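Local coordinates for protein putative ABC transporter subunit, substrate-binding component (Rhodopseudomonas palustris, PDB 4EVQ) that binds 4-hydroxybenzoate and probably delivers such lignin-derived aromatic acids to an ABC transporter as its substrate-binding component, at residues 201-206 / 229-234; 152-157 / 169-174; 57-62 / 75-80. All coordinates share one frame; numbering follows the deposited sequence.

Contact 1: 201-206 / 229-234; sequences EIASLK and ANLGIP
Ile202 and Ala203, near the end of helix 196-205, pack against Leu231 and Ile233 of the loop that follows helix 217-228. All cross-contacts are apolar, between methyl groups. Ala203 CB meets Leu231 CD2 at 3.8 Å, the closest of them. The other branch of Leu231, CD1, lies 4.3 Å from Ile202 CG2, so the isobutyl fork of this leucine spans two successive helix residues. Ile202 CG2 also meets Ile233 CD1 at 4.0 Å, the two isoleucine side chains running at a slant across each other. In Ile233, CG1 stands anti to the carbonyl carbon (chi1 -62°). The extended second torsion (chi2 162°) then carries CD1 out to the helix. Leu231 and Ile233, with one residue between them in the chain, both point toward the helix.

Hydrogen bonds act within the helix rather than across the contact. Glu201 O accepts from Leu205 N at 3.1 Å and from Ser204 OG at 2.7 Å. The serine hydroxyl thus adds a second donor to a carbonyl of the last turn. Lys206 leaves the helix with positive phi, and Lys206 N bonds to Ala203 O at 3.2 Å.

Ile202 also touches Ile186 and Val210 of neighbouring strands, and Ile233 shares Val210 and Pro207 with it. Tyr226 holds Ile233 O by a hydrogen bond. Here a helix end packs on the loop leading into strand 235-238, beside the largely parallel, mixed sheet of an alpha/beta lobe of a periplasmic binding protein.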
ATOM      1  N   GLU A 201      -2.565   9.086  27.121  1.00 11.23           N
ATOM      2  CA  GLU A 201      -3.276  10.264  26.651  1.00 10.41           C
ATOM      3  C   GLU A 201      -4.622   9.897  26.064  1.00 11.66           C
ATOM      4  O   GLU A 201      -5.626  10.526  26.351  1.00 12.06           O
ATOM      5  CB  GLU A 201      -2.436  11.069  25.637  1.00 11.23           C
ATOM      6  CG  GLU A 201      -3.073  12.409  25.309  1.00 12.29           C
ATOM      7  CD  GLU A 201      -2.325  13.242  24.312  1.00 12.64           C
ATOM      8  OE1 GLU A 201      -1.194  12.881  23.934  1.00 14.63           O
ATOM      9  OE2 GLU A 201      -2.873  14.309  23.932  1.00 14.84           O
ATOM     10  N   ILE A 202      -4.657   8.863  25.233  1.00 11.11           N
ATOM     11  CA  ILE A 202      -5.922   8.351  24.719  1.00 11.71           C
ATOM     12  C   ILE A 202      -6.899   8.041  25.841  1.00 12.14           C
ATOM     13  O   ILE A 202      -8.044   8.467  25.778  1.00 13.10           O
ATOM     14  CB  ILE A 202      -5.674   7.096  23.883  1.00 12.06           C
ATOM     15  CG1 ILE A 202      -5.095   7.512  22.515  1.00 12.98           C
ATOM     16  CG2 ILE A 202      -6.999   6.301  23.656  1.00 13.74           C
ATOM     17  CD1 ILE A 202      -4.436   6.381  21.760  1.00 13.74           C
ATOM     18  N   ALA A 203      -6.455   7.308  26.868  1.00 12.30           N
ATOM     19  CA  ALA A 203      -7.376   7.019  27.986  1.00 12.73           C
ATOM     20  C   ALA A 203      -7.952   8.305  28.578  1.00 13.83           C
ATOM     21  O   ALA A 203      -9.154   8.412  28.857  1.00 15.66           O
ATOM     22  CB  ALA A 203      -6.666   6.184  29.042  1.00 14.05           C
ATOM     23  N   SER A 204      -7.101   9.292  28.771  1.00 13.38           N
ATOM     24  CA  SER A 204      -7.521  10.524  29.436  1.00 13.45           C
ATOM     25  C   SER A 204      -8.544  11.279  28.614  1.00 13.37           C
ATOM     26  O   SER A 204      -9.356  12.015  29.174  1.00 15.59           O
ATOM     27  CB  SER A 204      -6.327  11.435  29.724  1.00 14.30           C
ATOM     28  OG  SER A 204      -5.870  12.117  28.565  1.00 15.45           O
ATOM     29  N   LEU A 205      -8.496  11.135  27.290  1.00 12.97           N
ATOM     30  CA  LEU A 205      -9.382  11.870  26.393  1.00 12.98           C
ATOM     31  C   LEU A 205     -10.751  11.222  26.225  1.00 13.36           C
ATOM     32  O   LEU A 205     -11.653  11.840  25.664  1.00 13.98           O
ATOM     33  CB  LEU A 205      -8.728  12.001  24.997  1.00 11.86           C
ATOM     34  CG  LEU A 205      -7.515  12.948  24.993  1.00 12.69           C
ATOM     35  CD1 LEU A 205      -6.637  12.695  23.775  1.00 14.93           C
ATOM     36  CD2 LEU A 205      -7.945  14.424  25.034  1.00 14.72           C
ATOM     37  N   LYS A 206     -10.868   9.968  26.649  1.00 13.39           N
ATOM     38  CA  LYS A 206     -12.129   9.220  26.635  1.00 14.55           C
ATOM     39  C   LYS A 206     -12.862   9.263  25.280  1.00 14.11           C
ATOM     40  O   LYS A 206     -14.079   9.512  25.208  1.00 14.72           O
ATOM     41  CB  LYS A 206     -13.074   9.710  27.754  1.00 16.85           C
ATOM     42  CG  LYS A 206     -12.476   9.539  29.119  1.00 18.60           C
ATOM     43  CD  LYS A 206     -13.407  10.089  30.225  1.00 21.12           C
ATOM     44  CE  LYS A 206     -12.722  10.078  31.600  1.00 24.46           C
ATOM     45  NZ  LYS A 206     -13.665  10.489  32.648  1.00 27.29           N
ATOM     46  N   ALA A 229      -3.113  -2.097  27.490  1.00 15.07           N
ATOM     47  CA  ALA A 229      -3.612  -0.929  28.190  1.00 14.72           C
ATOM     48  C   ALA A 229      -5.055  -1.059  28.657  1.00 16.00           C
ATOM     49  O   ALA A 229      -5.526  -0.213  29.433  1.00 17.23           O
ATOM     50  CB  ALA A 229      -3.420   0.325  27.342  1.00 14.82           C
ATOM     51  N   ASN A 230      -5.777  -2.071  28.190  0.52 16.27           N
ATOM     52  CA  ASN A 230      -7.124  -2.330  28.718  0.52 17.30           C
ATOM     53  C   ASN A 230      -8.038  -1.098  28.646  0.52 16.50           C
ATOM     54  O   ASN A 230      -8.672  -0.699  29.644  0.52 17.76           O
ATOM     55  CB  ASN A 230      -7.019  -2.820  30.164  0.52 20.05           C
ATOM     56  CG  ASN A 230      -6.323  -4.156  30.268  0.52 22.85           C
ATOM     57  OD1 ASN A 230      -6.561  -5.057  29.466  0.52 23.54           O
ATOM     58  ND2 ASN A 230      -5.466  -4.298  31.271  0.52 24.89           N
ATOM     59  N   LEU A 231      -8.114  -0.506  27.459  1.00 15.45           N
ATOM     60  CA  LEU A 231      -8.707   0.805  27.287  1.00 14.43           C
ATOM     61  C   LEU A 231     -10.227   0.758  27.197  1.00 15.25           C
ATOM     62  O   LEU A 231     -10.879   1.763  27.473  1.00 17.03           O
ATOM     63  CB  LEU A 231      -8.152   1.445  26.004  1.00 14.32           C
ATOM     64  CG  LEU A 231      -6.693   1.853  26.058  1.00 15.29           C
ATOM     65  CD1 LEU A 231      -6.247   2.203  24.628  1.00 16.22           C
ATOM     66  CD2 LEU A 231      -6.473   3.019  26.986  1.00 16.50           C
ATOM     67  N   GLY A 232     -10.785  -0.392  26.809  1.00 14.54           N
ATOM     68  CA  GLY A 232     -12.212  -0.481  26.545  1.00 16.13           C
ATOM     69  C   GLY A 232     -12.689   0.453  25.441  1.00 16.23           C
ATOM     70  O   GLY A 232     -13.812   0.960  25.434  1.00 19.90           O
ATOM     71  N   ILE A 233     -11.799   0.708  24.476  1.00 14.78           N
ATOM     72  CA  ILE A 233     -12.088   1.597  23.350  1.00 13.21           C
ATOM     73  C   ILE A 233     -11.725   0.858  22.028  1.00 13.20           C
ATOM     74  O   ILE A 233     -10.627   0.317  21.906  1.00 13.32           O
ATOM     75  CB  ILE A 233     -11.223   2.907  23.417  1.00 13.43           C
ATOM     76  CG1 ILE A 233     -11.546   3.708  24.669  1.00 14.36           C
ATOM     77  CG2 ILE A 233     -11.438   3.777  22.165  1.00 13.36           C
ATOM     78  CD1 ILE A 233     -10.441   4.746  25.027  1.00 16.82           C
ATOM     79  N   PRO A 234     -12.630   0.814  21.072  1.00 13.03           N
ATOM     80  CA  PRO A 234     -12.325   0.048  19.847  1.00 13.63           C
ATOM     81  C   PRO A 234     -11.295   0.734  18.977  1.00 10.95           C
ATOM     82  O   PRO A 234     -11.300   1.929  18.764  1.00 11.71           O
ATOM     83  CB  PRO A 234     -13.641   0.006  19.114  1.00 14.83           C
ATOM     84  CG  PRO A 234     -14.422   1.139  19.613  1.00 16.01           C
ATOM     85  CD  PRO A 234     -14.008   1.340  21.057  1.00 14.83           C
TER

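Contact 2: 152-157 / 169-174; sequences KKAVTV and SGFKKS
Strand 153-157 runs past helix segment 169-174 without a backbone bond between them, and the nearest CA atoms, of Thr156 and Lys172, are 8.9 Å apart. The gap is bridged by the Phe171 ring. Its CG lies anti to the backbone N (chi1 158°), which sends the ring from the helix to the strand. Ala154 CB sits at the ring edge, near its plane, 3.7 Å from Phe171 CZ. Thr156 CG2 approaches obliquely, 3.5 Å from Phe171 CE2 and 3.7 Å from Phe171 CD2. Alternate strand residues therefore meet the ring, while Val155 between them points away. Strand and helix are the first two elements of a beta-alpha-beta unit completed by strand 181-188, as expected in the alpha/beta lobes of periplasmic binding proteins. All three touching residues are buried. Thr156 turns its methyl to the ring, and its OG1 is hydrogen-bonded to Asp185 of strand 181-188, outside both segments. Lys172 forms a salt bridge with that same outside residue. Phe171 also stacks on Tyr211 and touches Val182 and Met146. Replacing the ring with an alanine here is likely to open a gap between helix and strand and to deprive Ala154 CB and the Thr156 methyl of their aromatic partner.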
ATOM      1  N   LYS A 152     -18.385   8.568  17.015  1.00 17.58           N
ATOM      2  CA  LYS A 152     -18.602  10.002  17.077  1.00 18.50           C
ATOM      3  C   LYS A 152     -17.441  10.825  17.626  1.00 16.75           C
ATOM      4  O   LYS A 152     -17.447  12.044  17.526  1.00 18.18           O
ATOM      5  CB  LYS A 152     -19.858  10.319  17.978  1.00 21.81           C
ATOM      6  CG  LYS A 152     -21.190   9.638  17.620  1.00 26.70           C
ATOM      7  CD  LYS A 152     -22.364  10.338  18.321  1.00 31.18           C
ATOM      8  CE  LYS A 152     -22.086  10.600  19.816  1.00 34.85           C
ATOM      9  NZ  LYS A 152     -23.163  11.419  20.509  1.00 37.55           N
ATOM     10  N   LYS A 153     -16.466  10.181  18.276  1.00 14.94           N
ATOM     11  CA  LYS A 153     -15.481  10.921  19.060  1.00 15.00           C
ATOM     12  C   LYS A 153     -14.133  10.191  18.994  1.00 13.33           C
ATOM     13  O   LYS A 153     -13.873   9.290  19.771  1.00 14.98           O
ATOM     14  CB  LYS A 153     -15.943  11.020  20.510  1.00 15.02           C
ATOM     15  CG  LYS A 153     -15.025  11.827  21.423  1.00 16.62           C
ATOM     16  CD  LYS A 153     -15.492  11.752  22.896  1.00 16.89           C
ATOM     17  CE  LYS A 153     -14.570  12.482  23.823  1.00 19.43           C
ATOM     18  NZ  LYS A 153     -14.943  12.307  25.291  1.00 19.93           N
ATOM     19  N   ALA A 154     -13.280  10.602  18.042  1.00 11.99           N
ATOM     20  CA  ALA A 154     -12.081   9.858  17.748  1.00 11.73           C
ATOM     21  C   ALA A 154     -10.826  10.534  18.246  1.00 11.13           C
ATOM     22  O   ALA A 154     -10.749  11.769  18.330  1.00 12.21           O
ATOM     23  CB  ALA A 154     -11.936   9.699  16.221  1.00 12.67           C
ATOM     24  N   VAL A 155      -9.838   9.719  18.574  1.00 10.54           N
ATOM     25  CA  VAL A 155      -8.454  10.183  18.651  1.00  9.93           C
ATOM     26  C   VAL A 155      -7.671   9.451  17.559  1.00  9.15           C
ATOM     27  O   VAL A 155      -7.902   8.265  17.327  1.00  9.75           O
ATOM     28  CB  VAL A 155      -7.821   9.851  20.020  1.00 10.50           C
ATOM     29  CG1 VAL A 155      -6.298  10.105  20.035  1.00 11.47           C
ATOM     30  CG2 VAL A 155      -8.492  10.632  21.116  1.00 11.30           C
ATOM     31  N   THR A 156      -6.766  10.162  16.873  1.00  8.59           N
ATOM     32  CA  THR A 156      -5.905   9.530  15.881  1.00  7.71           C
ATOM     33  C   THR A 156      -4.483   9.385  16.424  1.00  8.70           C
ATOM     34  O   THR A 156      -4.047  10.200  17.274  1.00  9.03           O
ATOM     35  CB  THR A 156      -5.844  10.282  14.553  1.00  8.82           C
ATOM     36  OG1 THR A 156      -5.127  11.484  14.732  1.00  9.83           O
ATOM     37  CG2 THR A 156      -7.220  10.567  14.012  1.00  9.73           C
ATOM     38  N   VAL A 157      -3.793   8.335  16.009  1.00  7.82           N
ATOM     39  CA  VAL A 157      -2.404   8.171  16.390  1.00  7.86           C
ATOM     40  C   VAL A 157      -1.647   7.552  15.202  1.00  6.60           C
ATOM     41  O   VAL A 157      -2.088   6.546  14.621  1.00  7.63           O
ATOM     42  CB  VAL A 157      -2.279   7.356  17.691  1.00 10.01           C
ATOM     43  CG1 VAL A 157      -2.888   6.015  17.572  1.00 11.82           C
ATOM     44  CG2 VAL A 157      -0.844   7.285  18.141  1.00  9.87           C
ATOM     45  N   SER A 169      -5.455  12.861   7.588  1.00  9.83           N
ATOM     46  CA  SER A 169      -6.208  13.962   6.957  1.00  9.21           C
ATOM     47  C   SER A 169      -7.456  13.460   6.239  1.00  9.81           C
ATOM     48  O   SER A 169      -8.528  14.013   6.401  1.00 10.95           O
ATOM     49  CB  SER A 169      -5.292  14.717   6.018  1.00 11.42           C
ATOM     50  OG  SER A 169      -5.966  15.785   5.390  1.00 14.52           O
ATOM     51  N   GLY A 170      -7.338  12.370   5.494  1.00  9.38           N
ATOM     52  CA  GLY A 170      -8.494  11.806   4.810  1.00 10.63           C
ATOM     53  C   GLY A 170      -9.537  11.311   5.781  1.00  9.39           C
ATOM     54  O   GLY A 170     -10.739  11.537   5.613  1.00 10.71           O
ATOM     55  N   PHE A 171      -9.104  10.600   6.807  1.00  9.48           N
ATOM     56  CA  PHE A 171      -9.999  10.148   7.834  1.00  9.51           C
ATOM     57  C   PHE A 171     -10.756  11.334   8.448  1.00  9.67           C
ATOM     58  O   PHE A 171     -11.964  11.280   8.655  1.00 10.43           O
ATOM     59  CB  PHE A 171      -9.193   9.403   8.922  1.00  8.88           C
ATOM     60  CG  PHE A 171      -9.902   9.361  10.257  1.00  8.76           C
ATOM     61  CD1 PHE A 171     -10.908   8.459  10.495  1.00  9.62           C
ATOM     62  CD2 PHE A 171      -9.591  10.283  11.227  1.00 10.45           C
ATOM     63  CE1 PHE A 171     -11.658   8.531  11.680  1.00 11.86           C
ATOM     64  CE2 PHE A 171     -10.306  10.319  12.418  1.00 11.32           C
ATOM     65  CZ  PHE A 171     -11.343   9.425  12.621  1.00 11.69           C
ATOM     66  N   LYS A 172     -10.043  12.388   8.783  1.00 10.21           N
ATOM     67  CA  LYS A 172     -10.655  13.514   9.497  1.00 11.42           C
ATOM     68  C   LYS A 172     -11.702  14.151   8.590  1.00 12.26           C
ATOM     69  O   LYS A 172     -12.757  14.558   9.069  1.00 13.59           O
ATOM     70  CB  LYS A 172      -9.630  14.559   9.922  1.00 13.07           C
ATOM     71  CG  LYS A 172      -8.744  14.117  11.049  1.00 15.04           C
ATOM     72  CD  LYS A 172      -7.609  15.095  11.318  1.00 18.78           C
ATOM     73  CE  LYS A 172      -8.097  16.346  11.831  1.00 21.24           C
ATOM     74  NZ  LYS A 172      -6.873  17.229  12.051  1.00 22.98           N
ATOM     75  N   LYS A 173     -11.423  14.259   7.304  1.00 11.83           N
ATOM     76  CA  LYS A 173     -12.400  14.837   6.399  1.00 13.67           C
ATOM     77  C   LYS A 173     -13.680  14.067   6.378  1.00 13.51           C
ATOM     78  O   LYS A 173     -14.750  14.673   6.461  1.00 14.52           O
ATOM     79  CB  LYS A 173     -11.822  14.980   5.007  1.00 14.60           C
ATOM     80  CG  LYS A 173     -10.753  16.042   4.944  1.00 17.24           C
ATOM     81  CD  LYS A 173     -10.083  16.086   3.592  1.00 19.92           C
ATOM     82  CE  LYS A 173      -8.841  16.962   3.663  1.00 23.56           C
ATOM     83  NZ  LYS A 173      -7.946  16.746   2.498  1.00 25.88           N
ATOM     84  N   SER A 174     -13.651  12.761   6.275  0.57 13.17           N
ATOM     85  CA  SER A 174     -14.902  12.018   6.207  0.57 12.69           C
ATOM     86  C   SER A 174     -15.549  11.818   7.555  0.57 13.21           C
ATOM     87  O   SER A 174     -16.798  11.711   7.641  0.57 12.88           O
ATOM     88  CB  SER A 174     -14.716  10.672   5.492  0.57 13.70           C
ATOM     89  OG  SER A 174     -13.873   9.847   6.262  0.57 13.54           O
TER

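Contact 3: 57-62 / 75-80; sequences SFVKVD and TKLIQS. With SO4 (sulfate ion), chain C.
Val61 and Leu77 meet end to end between strand 57-62 and helix 75-80. Val61 CG2 lies 3.5 Å from Leu77 CD2, closer than carbons normally pack. Val61 CG2 is also 3.7 Å from Leu77 CG, so the methyl presses against the branch point of the leucine. Leu77 CD2 further meets Val59 CG1 at 4.0 Å. There the two side chains pass alongside with opposed directions. One leucine methyl thus touches two valines that are two residues apart on the same strand face.

Lys76 borders this apolar patch. Lys76 CE comes within 4.4 Å of Val61 CG2. The chain is extended until it bends at its last torsion (chi4 64°), and Lys76 NZ donates a hydrogen bond of 2.8 Å to O4 of a sulfate ion, probably from the crystallisation liquor. NZ also forms a salt bridge with Glu81, just beyond the helix segment. The ammonium group therefore has two anionic partners.

The axes of the two segments approach to 10.1 Å. Their N-to-C directions are 148° apart, so roughly antiparallel. A helix thus packs on a strand through aliphatic side chains, as expected in an alpha/beta lobe of a periplasmic binding protein.

Strand 54-62 lies beside strand 17-23, whose Leu22 touches both Val61 and Leu77. Phe58 and Lys60 contact helix 30-46, Lys60 through a salt bridge to Glu41. Helix 67-80 packs in turn on helix 92-105, where Ile101 meets Thr75 and Ile78.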
ATOM      1  N   SER A  57      15.635  -9.551 -15.041  1.00 20.26           N
ATOM      2  CA  SER A  57      16.670  -9.425 -14.026  1.00 21.40           C
ATOM      3  C   SER A  57      16.264  -8.299 -13.070  1.00 20.26           C
ATOM      4  O   SER A  57      16.107  -7.157 -13.478  1.00 20.59           O
ATOM      5  CB  SER A  57      18.006  -9.097 -14.702  1.00 24.52           C
ATOM      6  OG  SER A  57      18.953  -8.680 -13.735  1.00 26.81           O
ATOM      7  N   PHE A  58      16.139  -8.618 -11.785  1.00 19.93           N
ATOM      8  CA  PHE A  58      15.770  -7.619 -10.783  1.00 19.34           C
ATOM      9  C   PHE A  58      17.028  -7.036 -10.171  1.00 18.58           C
ATOM     10  O   PHE A  58      17.888  -7.761  -9.667  1.00 22.86           O
ATOM     11  CB  PHE A  58      14.894  -8.217  -9.675  1.00 20.27           C
ATOM     12  CG  PHE A  58      13.488  -8.554 -10.118  1.00 22.87           C
ATOM     13  CD1 PHE A  58      12.592  -7.552 -10.458  1.00 23.92           C
ATOM     14  CD2 PHE A  58      13.056  -9.865 -10.162  1.00 24.89           C
ATOM     15  CE1 PHE A  58      11.314  -7.851 -10.861  1.00 25.58           C
ATOM     16  CE2 PHE A  58      11.751 -10.167 -10.576  1.00 25.01           C
ATOM     17  CZ  PHE A  58      10.892  -9.166 -10.907  1.00 25.45           C
ATOM     18  N   VAL A  59      17.134  -5.726 -10.219  1.00 15.27           N
ATOM     19  CA  VAL A  59      18.220  -5.012  -9.603  1.00 14.93           C
ATOM     20  C   VAL A  59      17.656  -4.402  -8.343  1.00 12.81           C
ATOM     21  O   VAL A  59      16.909  -3.408  -8.401  1.00 13.09           O
ATOM     22  CB  VAL A  59      18.770  -3.927 -10.537  1.00 16.82           C
ATOM     23  CG1 VAL A  59      19.920  -3.234  -9.871  1.00 16.28           C
ATOM     24  CG2 VAL A  59      19.168  -4.564 -11.896  1.00 20.07           C
ATOM     25  N   LYS A  60      18.009  -4.960  -7.190  0.52 11.76           N
ATOM     26  CA  LYS A  60      17.337  -4.606  -5.941  0.52 10.37           C
ATOM     27  C   LYS A  60      18.158  -3.601  -5.137  0.52 11.68           C
ATOM     28  O   LYS A  60      19.261  -3.917  -4.669  0.52 11.39           O
ATOM     29  CB  LYS A  60      17.124  -5.881  -5.138  0.52 11.20           C
ATOM     30  CG  LYS A  60      16.322  -6.940  -5.870  0.52 11.86           C
ATOM     31  CD  LYS A  60      16.237  -8.238  -5.098  0.52 13.40           C
ATOM     32  CE  LYS A  60      15.307  -9.213  -5.785  0.52 15.92           C
ATOM     33  NZ  LYS A  60      15.223 -10.494  -5.016  0.52 17.07           N
ATOM     34  N   VAL A  61      17.621  -2.409  -4.937  1.00 11.74           N
ATOM     35  CA  VAL A  61      18.308  -1.323  -4.253  1.00 12.09           C
ATOM     36  C   VAL A  61      17.525  -1.035  -2.989  1.00 10.80           C
ATOM     37  O   VAL A  61      16.319  -0.776  -3.019  1.00 12.30           O
ATOM     38  CB  VAL A  61      18.402  -0.076  -5.149  1.00 13.12           C
ATOM     39  CG1 VAL A  61      18.988   1.106  -4.410  1.00 14.01           C
ATOM     40  CG2 VAL A  61      19.213  -0.404  -6.429  1.00 14.30           C
ATOM     41  N   ASP A  62      18.208  -1.114  -1.856  1.00 10.22           N
ATOM     42  CA  ASP A  62      17.631  -0.849  -0.571  1.00 10.22           C
ATOM     43  C   ASP A  62      17.512   0.622  -0.285  1.00 10.44           C
ATOM     44  O   ASP A  62      18.514   1.311  -0.125  1.00 11.96           O
ATOM     45  CB  ASP A  62      18.543  -1.457   0.483  1.00  9.64           C
ATOM     46  CG  ASP A  62      17.979  -1.327   1.900  1.00  9.73           C
ATOM     47  OD1 ASP A  62      16.779  -0.968   2.090  1.00 10.49           O
ATOM     48  OD2 ASP A  62      18.755  -1.619   2.832  1.00 12.43           O
ATOM     49  N   THR A  75      18.604   7.885  -9.001  1.00 15.53           N
ATOM     50  CA  THR A  75      19.541   8.198 -10.072  1.00 18.26           C
ATOM     51  C   THR A  75      20.440   7.001 -10.377  1.00 18.92           C
ATOM     52  O   THR A  75      20.658   6.709 -11.567  1.00 20.21           O
ATOM     53  CB  THR A  75      20.342   9.434  -9.701  1.00 20.98           C
ATOM     54  OG1 THR A  75      19.426  10.537  -9.565  1.00 23.26           O
ATOM     55  CG2 THR A  75      21.371   9.766 -10.784  1.00 22.84           C
ATOM     56  N   LYS A  76      20.955   6.315  -9.348  1.00 18.83           N
ATOM     57  CA  LYS A  76      21.752   5.080  -9.573  1.00 19.03           C
ATOM     58  C   LYS A  76      20.963   4.076 -10.436  1.00 17.85           C
ATOM     59  O   LYS A  76      21.482   3.514 -11.395  1.00 19.74           O
ATOM     60  CB  LYS A  76      22.169   4.397  -8.249  1.00 21.47           C
ATOM     61  CG  LYS A  76      22.695   2.915  -8.369  1.00 22.74           C
ATOM     62  CD  LYS A  76      22.955   2.241  -6.964  1.00 24.06           C
ATOM     63  CE  LYS A  76      23.432   0.814  -7.106  1.00 25.10           C
ATOM     64  NZ  LYS A  76      24.781   0.656  -7.799  1.00 24.70           N
ATOM     65  N   LEU A  77      19.701   3.867 -10.126  1.00 15.83           N
ATOM     66  CA  LEU A  77      18.921   2.867 -10.824  1.00 16.29           C
ATOM     67  C   LEU A  77      18.656   3.273 -12.268  1.00 16.02           C
ATOM     68  O   LEU A  77      18.757   2.437 -13.160  1.00 16.37           O
ATOM     69  CB  LEU A  77      17.562   2.635 -10.157  1.00 17.46           C
ATOM     70  CG  LEU A  77      17.591   1.605  -9.078  1.00 17.68           C
ATOM     71  CD1 LEU A  77      16.218   1.527  -8.447  1.00 17.70           C
ATOM     72  CD2 LEU A  77      18.006   0.250  -9.607  1.00 17.91           C
ATOM     73  N   ILE A  78      18.301   4.541 -12.495  1.00 16.09           N
ATOM     74  CA  ILE A  78      17.960   4.981 -13.837  1.00 17.05           C
ATOM     75  C   ILE A  78      19.209   5.157 -14.685  1.00 19.06           C
ATOM     76  O   ILE A  78      19.233   4.721 -15.835  1.00 20.59           O
ATOM     77  CB  ILE A  78      17.120   6.297 -13.800  1.00 16.89           C
ATOM     78  CG1 ILE A  78      15.771   6.070 -13.104  1.00 16.79           C
ATOM     79  CG2 ILE A  78      16.926   6.892 -15.228  1.00 17.92           C
ATOM     80  CD1 ILE A  78      14.980   7.371 -12.886  1.00 16.66           C
ATOM     81  N   GLN A  79      20.242   5.796 -14.132  1.00 20.51           N
ATOM     82  CA  GLN A  79      21.429   6.151 -14.910  1.00 23.29           C
ATOM     83  C   GLN A  79      22.489   5.050 -14.841  1.00 24.42           C
ATOM     84  O   GLN A  79      22.834   4.468 -15.859  1.00 27.35           O
ATOM     85  CB  GLN A  79      22.005   7.489 -14.445  1.00 27.09           C
ATOM     86  CG  GLN A  79      20.971   8.550 -14.093  1.00 32.25           C
ATOM     87  CD  GLN A  79      20.490   9.405 -15.232  1.00 36.84           C
ATOM     88  OE1 GLN A  79      19.904   8.930 -16.219  1.00 39.21           O
ATOM     89  NE2 GLN A  79      20.707  10.709 -15.092  1.00 38.53           N
ATOM     90  N   SER A  80      23.008   4.743 -13.662  1.00 23.87           N
ATOM     91  CA  SER A  80      24.151   3.828 -13.566  1.00 23.53           C
ATOM     92  C   SER A  80      23.804   2.376 -13.914  1.00 21.79           C
ATOM     93  O   SER A  80      24.553   1.673 -14.597  1.00 22.61           O
ATOM     94  CB  SER A  80      24.722   3.884 -12.141  1.00 26.51           C
ATOM     95  OG  SER A  80      24.899   5.237 -11.746  1.00 31.31           O
TER
HETATM   96  S   SO4 C 401      25.839  -3.230  -8.437  0.70 17.28           S
HETATM   97  O1  SO4 C 401      25.966  -4.276  -7.400  0.70 15.63           O
HETATM   98  O2  SO4 C 401      27.060  -2.947  -9.203  0.70 17.87           O
HETATM   99  O3  SO4 C 401      24.683  -3.370  -9.327  0.70 19.48           O
HETATM  100  O4  SO4 C 401      25.590  -2.067  -7.607  0.70 19.74           O

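How the contacts relate
Along the chain contact 3 comes first, then contact 2, then contact 1. Contact 3 includes strand 54-62 of one large sheet. Contact 2 includes strand 153-159 of the other, and contact 1 lies at its flank, both on the opposite side of the chain's centre. Contact 3 is about 46 Å from contact 1 and 38 Å from contact 2, centre to centre. Contacts 1 and 2 have centres 16 Å apart and touch. Lys153 NZ lies 2.9 Å from Lys206 O, probably hydrogen-bonded, and Val155 packs on Ile202 and Leu205. Contacts 2 and 3 each pack a helix on a strand, one in each lobe; contact 1 packs a helix end on a loop. 4-Hydroxybenzoate is bound between the lobes.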